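Local structure of fumarate lyase (Mesorhizobium sp., 3C8T) at residues A[185-193]-A[207-215]; A[245-256]-A[283-291]. The protein belongs to the fumarate lyase superfamily, whose members are largely helical and assemble, as this one does, from four copies of the chain. All blocks are in the same frame, centred on the assembly; numbering follows the deposited sequence.

Contact 1: residues A[185-193]-A[207-215]; sequences VLVVEFSGA and VQRELAREL
The loop that leaves helix 160-185 runs in extended form across the short helix 204-215 of this fumarate lyase-type fold, and V188 and F190 both turn their side chains onto the helix. V188 divides its two methyls between neighbouring positions on one side of it: CG2 lies 3.8 Å from CG of L211, while CG1 approaches the carbonyl O of Q208 and the methyl of A212. One helical turn earlier, the F190 side chain, its CG anti to the backbone N (chi1 -176°), is directed to V207 and L211, which meet its ring obliquely. CD2 of L211 packs against the start of this side chain, crossing it at about a right angle, 3.6 Å from F190 CB, and the far part of the ring meets V207, whose CG1 comes within 3.4 Å of F190 CE2. L37 of helix 23-43 touches both F190 and V207 in a shared apolar layer. Q208, its chain extended beyond CG, supplies the polar component, reaching crosswise to the loop's path to the F190 carbonyl. S191 OG, whose main partner is T223, lies 3.4 Å from NE2 of Q208. The one clear hydrogen bond between loop and helix runs from Q208 NE2 to F190 O at 2.9 Å; it is nearly straight (173°), and the acceptor lies in the amide plane although the donor stands 41° out of the carbonyl plane.

Contact 2: residues A[245-256]-A[283-291]; sequences LGKLAMDISIMM and PVSCELILA
A249 sets its methyl over the gap between I289 and L290, 3.9 Å from CG2 of the former and 3.8 Å from CG of the latter, at the centre of an antiparallel helix pair in the helical core of this fumarate lyase-type fold. The axes of 245-255 and 284-291 approach to 8.6 Å with 145° between their directions, and small residues, G246, A249, S253 and C286, line much of the interface. L290 packs on the bare backbone of G246, its CD2 lying 3.4 Å from G246 O. I289 reaches the neighbouring turn with CG2, the branch anti to its backbone N, which touches CB of L245 at 3.5 Å; L245 also packs on I335 and A339 of helix 315-344. C286 points its sulfur between A249 and I252, with SG 3.8 Å from I252 CG2. At the N-cap position of helix 284-306, P283 presents its ring to S253 and M256: CG meets S253 CB, and CB lies against the sulfur of M256, the proline and methionine side chains running alongside in opposing senses. H151 of the fourth subunit also packs on P283, so the contact borders a subunit interface. The hydroxyl of S253 is turned back on its own helix (chi1 67°), and its OG donates to A249 O at 3.1 Å, a carbonyl that also accepts from S253 N.

Contact 1 closes before contact 2 opens along the chain: helix 204-215 of contact 1 is followed by helix 229-255, whose later part enters contact 2. They do not touch; their centres lie 42 Å apart and their nearest atoms about 19 Å, in keeping with an elongated subunit. Contact 1 is a loop laid on a short helix, 28 Å from the chain centre, whereas contact 2 pairs two long helices only 15 Å from it. Helix 160-185 connects them: the loop of contact 1 leaves its end, and its F171 and W167 pack on contact 2. Both contacts also meet the second subunit, and contact 2 the third and fourth, consistent with a place in the helical core of the tetramer, as in relatives of this superfamily.

Contact 1: residues A[185-193]-A[207-215]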
loop_
_atom_site.group_PDB
_atom_site.type_symbol
_atom_site.label_atom_id
_atom_site.label_comp_id
_atom_site.label_asym_id
_atom_site.label_seq_id
_atom_site.Cartn_x
_atom_site.Cartn_y
_atom_site.Cartn_z
ATOM N N VAL A 185 5.471 -19.245 -13.931
ATOM C CA VAL A 185 4.637 -18.307 -14.636
ATOM C C VAL A 185 4.513 -18.672 -16.120
ATOM O O VAL A 185 3.493 -18.357 -16.727
ATOM C CB VAL A 185 5.083 -16.806 -14.418
ATOM C CG1 VAL A 185 6.445 -16.532 -15.052
ATOM C CG2 VAL A 185 4.029 -15.826 -14.972
ATOM N N LEU A 186 5.511 -19.352 -16.698
ATOM C CA LEU A 186 5.468 -19.584 -18.162
ATOM C C LEU A 186 4.739 -20.876 -18.547
ATOM O O LEU A 186 5.349 -21.843 -19.032
ATOM C CB LEU A 186 6.849 -19.465 -18.812
ATOM C CG LEU A 186 7.550 -18.104 -18.602
ATOM C CD1 LEU A 186 8.994 -18.165 -19.126
ATOM C CD2 LEU A 186 6.794 -16.933 -19.261
ATOM N N VAL A 187 3.426 -20.855 -18.355
ATOM C CA VAL A 187 2.572 -21.988 -18.639
ATOM C C VAL A 187 1.418 -21.483 -19.452
ATOM O O VAL A 187 1.031 -20.319 -19.351
ATOM C CB VAL A 187 2.027 -22.729 -17.346
ATOM C CG1 VAL A 187 3.130 -23.464 -16.616
ATOM C CG2 VAL A 187 1.304 -21.794 -16.403
ATOM N N VAL A 188 0.882 -22.369 -20.290
ATOM C CA VAL A 188 -0.247 -22.070 -21.173
ATOM C C VAL A 188 -1.497 -21.855 -20.337
ATOM O O VAL A 188 -1.638 -22.439 -19.235
ATOM C CB VAL A 188 -0.430 -23.259 -22.209
ATOM C CG1 VAL A 188 -1.267 -24.458 -21.634
ATOM C CG2 VAL A 188 -1.032 -22.762 -23.471
ATOM N N GLU A 189 -2.412 -21.028 -20.824
ATOM C CA GLU A 189 -3.783 -21.105 -20.308
ATOM C C GLU A 189 -4.737 -21.589 -21.417
ATOM O O GLU A 189 -4.930 -20.882 -22.416
ATOM C CB GLU A 189 -4.282 -19.762 -19.771
ATOM C CG GLU A 189 -5.687 -19.873 -19.191
ATOM C CD GLU A 189 -5.670 -20.125 -17.701
ATOM O OE1 GLU A 189 -5.793 -21.294 -17.331
ATOM O OE2 GLU A 189 -5.513 -19.165 -16.912
ATOM N N PHE A 190 -5.308 -22.784 -21.254
ATOM C CA PHE A 190 -6.367 -23.224 -22.159
ATOM C C PHE A 190 -7.347 -24.132 -21.428
ATOM O O PHE A 190 -7.073 -25.346 -21.218
ATOM C CB PHE A 190 -5.805 -23.922 -23.412
ATOM C CG PHE A 190 -6.867 -24.297 -24.395
ATOM C CD1 PHE A 190 -7.512 -23.311 -25.143
ATOM C CD2 PHE A 190 -7.242 -25.635 -24.548
ATOM C CE1 PHE A 190 -8.516 -23.653 -26.035
ATOM C CE2 PHE A 190 -8.239 -26.000 -25.411
ATOM C CZ PHE A 190 -8.894 -25.023 -26.176
ATOM N N SER A 191 -8.464 -23.544 -20.993
ATOM C CA SER A 191 -9.419 -24.302 -20.183
ATOM C C SER A 191 -10.876 -23.999 -20.468
ATOM O O SER A 191 -11.749 -24.600 -19.868
ATOM C CB SER A 191 -9.152 -24.118 -18.685
ATOM O OG SER A 191 -7.947 -24.763 -18.287
ATOM N N GLY A 192 -11.149 -23.063 -21.356
ATOM C CA GLY A 192 -12.514 -22.803 -21.730
ATOM C C GLY A 192 -13.311 -22.039 -20.687
ATOM O O GLY A 192 -12.786 -21.669 -19.624
ATOM N N ALA A 193 -14.603 -21.868 -20.986
ATOM C CA ALA A 193 -15.456 -20.820 -20.405
ATOM C C ALA A 193 -15.557 -20.916 -18.901
ATOM O O ALA A 193 -15.445 -19.905 -18.225
ATOM C CB ALA A 193 -16.838 -20.847 -21.029
ATOM N N VAL A 207 -5.583 -31.429 -25.905
ATOM C CA VAL A 207 -5.433 -30.135 -26.591
ATOM C C VAL A 207 -4.512 -29.168 -25.810
ATOM O O VAL A 207 -3.580 -28.587 -26.370
ATOM C CB VAL A 207 -6.799 -29.498 -26.825
ATOM C CG1 VAL A 207 -6.664 -28.114 -27.504
ATOM C CG2 VAL A 207 -7.669 -30.445 -27.646
ATOM N N GLN A 208 -4.783 -29.037 -24.511
ATOM C CA GLN A 208 -4.067 -28.118 -23.614
ATOM C C GLN A 208 -2.567 -28.401 -23.607
ATOM O O GLN A 208 -1.743 -27.476 -23.716
ATOM C CB GLN A 208 -4.647 -28.215 -22.176
ATOM C CG GLN A 208 -4.057 -27.210 -21.212
ATOM C CD GLN A 208 -4.411 -27.494 -19.794
ATOM O OE1 GLN A 208 -3.676 -28.201 -19.111
ATOM N NE2 GLN A 208 -5.546 -26.946 -19.318
ATOM N N ARG A 209 -2.226 -29.676 -23.471
ATOM C CA ARG A 209 -0.847 -30.148 -23.538
ATOM C C ARG A 209 -0.184 -29.976 -24.909
ATOM O O ARG A 209 0.964 -29.542 -24.993
ATOM C CB ARG A 209 -0.803 -31.616 -23.131
ATOM C CG ARG A 209 -1.092 -31.820 -21.672
ATOM C CD ARG A 209 -1.461 -33.261 -21.405
ATOM N NE ARG A 209 -1.764 -33.464 -19.985
ATOM C CZ ARG A 209 -2.462 -34.498 -19.526
ATOM N NH1 ARG A 209 -2.942 -35.405 -20.375
ATOM N NH2 ARG A 209 -2.702 -34.614 -18.221
ATOM N N GLU A 210 -0.891 -30.336 -25.980
ATOM C CA GLU A 210 -0.394 -30.075 -27.328
ATOM C C GLU A 210 -0.108 -28.601 -27.599
ATOM O O GLU A 210 0.891 -28.249 -28.236
ATOM C CB GLU A 210 -1.358 -30.609 -28.384
ATOM C CG GLU A 210 -0.997 -31.964 -28.869
ATOM C CD GLU A 210 0.485 -32.067 -29.246
ATOM O OE1 GLU A 210 0.904 -31.457 -30.274
ATOM O OE2 GLU A 210 1.221 -32.758 -28.496
ATOM N N LEU A 211 -1.011 -27.756 -27.129
ATOM C CA LEU A 211 -0.907 -26.314 -27.268
ATOM C C LEU A 211 0.306 -25.746 -26.522
ATOM O O LEU A 211 0.991 -24.887 -27.036
ATOM C CB LEU A 211 -2.205 -25.658 -26.801
ATOM C CG LEU A 211 -2.280 -24.133 -26.797
ATOM C CD1 LEU A 211 -2.179 -23.629 -28.197
ATOM C CD2 LEU A 211 -3.597 -23.696 -26.186
ATOM N N ALA A 212 0.584 -26.257 -25.334
ATOM C CA ALA A 212 1.766 -25.838 -24.587
ATOM C C ALA A 212 3.022 -26.144 -25.432
ATOM O O ALA A 212 3.944 -25.330 -25.543
ATOM C CB ALA A 212 1.812 -26.552 -23.260
ATOM N N ARG A 213 3.017 -27.320 -26.055
ATOM C CA ARG A 213 4.134 -27.777 -26.840
ATOM C C ARG A 213 4.322 -26.869 -28.031
ATOM O O ARG A 213 5.428 -26.440 -28.284
ATOM C CB ARG A 213 3.927 -29.233 -27.245
ATOM C CG ARG A 213 5.201 -29.936 -27.666
ATOM C CD ARG A 213 5.061 -31.462 -27.595
ATOM N NE ARG A 213 4.481 -32.103 -28.789
ATOM C CZ ARG A 213 4.457 -31.606 -30.027
ATOM N NH1 ARG A 213 4.986 -30.421 -30.309
ATOM N NH2 ARG A 213 3.897 -32.311 -31.003
ATOM N N GLU A 214 3.242 -26.539 -28.734
ATOM C CA GLU A 214 3.312 -25.671 -29.912
ATOM C C GLU A 214 3.909 -24.303 -29.600
ATOM O O GLU A 214 4.560 -23.704 -30.435
ATOM C CB GLU A 214 1.910 -25.418 -30.485
ATOM C CG GLU A 214 1.481 -26.288 -31.622
ATOM C CD GLU A 214 2.454 -26.229 -32.806
ATOM O OE1 GLU A 214 3.017 -27.295 -33.137
ATOM O OE2 GLU A 214 2.675 -25.129 -33.390
ATOM N N LEU A 215 3.628 -23.787 -28.408
ATOM C CA LEU A 215 4.060 -22.446 -28.048
ATOM C C LEU A 215 5.339 -22.492 -27.245
ATOM O O LEU A 215 5.887 -21.457 -26.892
ATOM C CB LEU A 215 2.985 -21.759 -27.209
ATOM C CG LEU A 215 1.693 -21.437 -27.937
ATOM C CD1 LEU A 215 0.643 -20.936 -26.948
ATOM C CD2 LEU A 215 1.968 -20.425 -29.034
#

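Contact 2: residues A[245-256]-A[283-291]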
loop_
_atom_site.group_PDB
_atom_site.type_symbol
_atom_site.label_atom_id
_atom_site.label_comp_id
_atom_site.label_asym_id
_atom_site.label_seq_id
_atom_site.Cartn_x
_atom_site.Cartn_y
_atom_site.Cartn_z
ATOM N N LEU A 245 17.519 -1.635 -6.147
ATOM C CA LEU A 245 17.901 -0.396 -6.854
ATOM C C LEU A 245 17.700 0.854 -5.984
ATOM O O LEU A 245 18.581 1.716 -5.916
ATOM C CB LEU A 245 17.143 -0.265 -8.146
ATOM C CG LEU A 245 17.475 -1.319 -9.190
ATOM C CD1 LEU A 245 16.501 -1.172 -10.329
ATOM C CD2 LEU A 245 18.944 -1.154 -9.682
ATOM N N GLY A 246 16.545 0.964 -5.308
ATOM C CA GLY A 246 16.368 2.066 -4.382
ATOM C C GLY A 246 17.466 2.245 -3.329
ATOM O O GLY A 246 17.804 3.365 -3.004
ATOM N N LYS A 247 17.984 1.142 -2.766
ATOM C CA LYS A 247 19.009 1.187 -1.721
ATOM C C LYS A 247 20.287 1.869 -2.230
ATOM O O LYS A 247 20.814 2.771 -1.586
ATOM C CB LYS A 247 19.310 -0.242 -1.211
ATOM C CG LYS A 247 20.278 -0.282 0.006
ATOM C CD LYS A 247 21.781 -0.426 -0.422
ATOM C CE LYS A 247 22.729 -0.700 0.763
ATOM N NZ LYS A 247 23.016 0.496 1.600
ATOM N N LEU A 248 20.772 1.439 -3.403
ATOM C CA LEU A 248 21.968 2.004 -3.974
ATOM C C LEU A 248 21.747 3.406 -4.478
ATOM O O LEU A 248 22.685 4.206 -4.460
ATOM C CB LEU A 248 22.560 1.104 -5.053
ATOM C CG LEU A 248 21.943 0.755 -6.402
ATOM C CD1 LEU A 248 22.059 1.909 -7.412
ATOM C CD2 LEU A 248 22.689 -0.486 -6.912
ATOM N N ALA A 249 20.510 3.727 -4.862
ATOM C CA ALA A 249 20.159 5.087 -5.309
ATOM C C ALA A 249 20.148 6.054 -4.157
ATOM O O ALA A 249 20.527 7.195 -4.328
ATOM C CB ALA A 249 18.820 5.121 -6.023
ATOM N N MET A 250 19.680 5.596 -2.985
ATOM C CA MET A 250 19.758 6.368 -1.762
ATOM C C MET A 250 21.216 6.682 -1.469
ATOM O O MET A 250 21.550 7.838 -1.164
ATOM C CB MET A 250 19.158 5.627 -0.550
ATOM C CG MET A 250 17.694 5.985 -0.269
ATOM S SD MET A 250 17.280 7.775 -0.094
ATOM C CE MET A 250 17.557 8.055 1.646
ATOM N N ASP A 251 22.057 5.641 -1.523
ATOM C CA ASP A 251 23.453 5.779 -1.142
ATOM C C ASP A 251 24.141 6.777 -2.070
ATOM O O ASP A 251 24.753 7.710 -1.618
ATOM C CB ASP A 251 24.185 4.417 -1.165
ATOM C CG ASP A 251 23.727 3.483 -0.067
ATOM O OD1 ASP A 251 22.861 3.881 0.733
ATOM O OD2 ASP A 251 24.235 2.341 0.020
ATOM N N ILE A 252 24.010 6.587 -3.372
ATOM C CA ILE A 252 24.643 7.499 -4.341
ATOM C C ILE A 252 24.154 8.951 -4.227
ATOM O O ILE A 252 24.966 9.859 -4.142
ATOM C CB ILE A 252 24.527 6.964 -5.796
ATOM C CG1 ILE A 252 25.427 5.710 -5.942
ATOM C CG2 ILE A 252 24.867 8.075 -6.835
ATOM C CD1 ILE A 252 24.925 4.709 -6.950
ATOM N N SER A 253 22.839 9.170 -4.159
ATOM C CA SER A 253 22.337 10.553 -4.082
ATOM C C SER A 253 22.796 11.249 -2.808
ATOM O O SER A 253 23.056 12.445 -2.813
ATOM C CB SER A 253 20.821 10.638 -4.292
ATOM O OG SER A 253 20.151 10.047 -3.240
ATOM N N ILE A 254 22.936 10.498 -1.717
ATOM C CA ILE A 254 23.432 11.074 -0.467
ATOM C C ILE A 254 24.964 11.300 -0.561
ATOM O O ILE A 254 25.468 12.322 -0.142
ATOM C CB ILE A 254 23.063 10.239 0.753
ATOM C CG1 ILE A 254 21.520 10.193 0.941
ATOM C CG2 ILE A 254 23.881 10.763 1.991
ATOM C CD1 ILE A 254 21.020 9.213 2.107
ATOM N N MET A 255 25.682 10.405 -1.209
ATOM C CA MET A 255 27.111 10.663 -1.415
ATOM C C MET A 255 27.354 11.896 -2.360
ATOM O O MET A 255 28.461 12.439 -2.385
ATOM C CB MET A 255 27.830 9.386 -1.906
ATOM C CG MET A 255 27.981 8.242 -0.854
ATOM S SD MET A 255 28.501 6.661 -1.645
ATOM C CE MET A 255 30.103 7.096 -2.126
ATOM N N MET A 256 26.323 12.334 -3.098
ATOM C CA MET A 256 26.381 13.567 -3.950
ATOM C C MET A 256 26.081 14.865 -3.222
ATOM O O MET A 256 26.177 15.958 -3.800
ATOM C CB MET A 256 25.493 13.440 -5.200
ATOM C CG MET A 256 26.054 12.475 -6.281
ATOM S SD MET A 256 25.017 12.289 -7.779
ATOM C CE MET A 256 25.144 13.906 -8.510
ATOM N N PRO A 283 20.803 14.365 -9.190
ATOM C CA PRO A 283 20.992 12.925 -9.416
ATOM C C PRO A 283 19.745 12.316 -10.087
ATOM O O PRO A 283 18.918 11.678 -9.435
ATOM C CB PRO A 283 21.261 12.368 -8.007
ATOM C CG PRO A 283 20.573 13.338 -7.088
ATOM C CD PRO A 283 20.632 14.692 -7.759
ATOM N N VAL A 284 19.640 12.525 -11.403
ATOM C CA VAL A 284 18.431 12.218 -12.136
ATOM C C VAL A 284 18.177 10.726 -12.210
ATOM O O VAL A 284 17.030 10.295 -12.178
ATOM C CB VAL A 284 18.389 12.915 -13.529
ATOM C CG1 VAL A 284 19.491 12.358 -14.466
ATOM C CG2 VAL A 284 16.999 12.770 -14.166
ATOM N N SER A 285 19.233 9.920 -12.291
ATOM C CA SER A 285 19.010 8.474 -12.333
ATOM C C SER A 285 18.468 8.005 -10.986
ATOM O O SER A 285 17.521 7.218 -10.960
ATOM C CB SER A 285 20.239 7.688 -12.805
ATOM O OG SER A 285 20.441 7.941 -14.195
ATOM N N CYS A 286 19.004 8.568 -9.900
ATOM C CA CYS A 286 18.575 8.241 -8.534
ATOM C C CYS A 286 17.123 8.692 -8.335
ATOM O O CYS A 286 16.316 7.943 -7.766
ATOM C CB CYS A 286 19.461 8.908 -7.502
ATOM S SG CYS A 286 21.158 8.279 -7.423
ATOM N N GLU A 287 16.796 9.901 -8.813
ATOM C CA GLU A 287 15.407 10.363 -8.777
ATOM C C GLU A 287 14.477 9.339 -9.425
ATOM O O GLU A 287 13.532 8.923 -8.820
ATOM C CB GLU A 287 15.254 11.703 -9.471
ATOM C CG GLU A 287 13.847 12.107 -9.760
ATOM C CD GLU A 287 13.747 13.153 -10.863
ATOM O OE1 GLU A 287 14.674 13.979 -10.986
ATOM O OE2 GLU A 287 12.727 13.194 -11.580
ATOM N N LEU A 288 14.779 8.917 -10.648
ATOM C CA LEU A 288 13.882 8.034 -11.403
ATOM C C LEU A 288 13.774 6.663 -10.726
ATOM O O LEU A 288 12.693 6.100 -10.652
ATOM C CB LEU A 288 14.370 7.883 -12.863
ATOM C CG LEU A 288 14.366 9.189 -13.671
ATOM C CD1 LEU A 288 15.140 9.043 -14.969
ATOM C CD2 LEU A 288 12.962 9.572 -13.966
ATOM N N ILE A 289 14.899 6.150 -10.249
ATOM C CA ILE A 289 14.951 4.855 -9.589
ATOM C C ILE A 289 14.104 4.836 -8.333
ATOM O O ILE A 289 13.314 3.920 -8.122
ATOM C CB ILE A 289 16.400 4.437 -9.228
ATOM C CG1 ILE A 289 17.211 4.146 -10.497
ATOM C CG2 ILE A 289 16.376 3.182 -8.342
ATOM C CD1 ILE A 289 18.675 3.782 -10.259
ATOM N N LEU A 290 14.240 5.879 -7.529
ATOM C CA LEU A 290 13.596 5.967 -6.242
ATOM C C LEU A 290 12.071 6.199 -6.351
ATOM O O LEU A 290 11.294 5.618 -5.596
ATOM C CB LEU A 290 14.263 7.083 -5.429
ATOM C CG LEU A 290 15.602 6.692 -4.749
ATOM C CD1 LEU A 290 16.348 7.936 -4.229
ATOM C CD2 LEU A 290 15.362 5.696 -3.609
ATOM N N ALA A 291 11.644 7.036 -7.289
ATOM C CA ALA A 291 10.217 7.160 -7.565
ATOM C C ALA A 291 9.670 5.850 -8.143
ATOM O O ALA A 291 8.613 5.385 -7.709
ATOM C CB ALA A 291 9.940 8.341 -8.557
#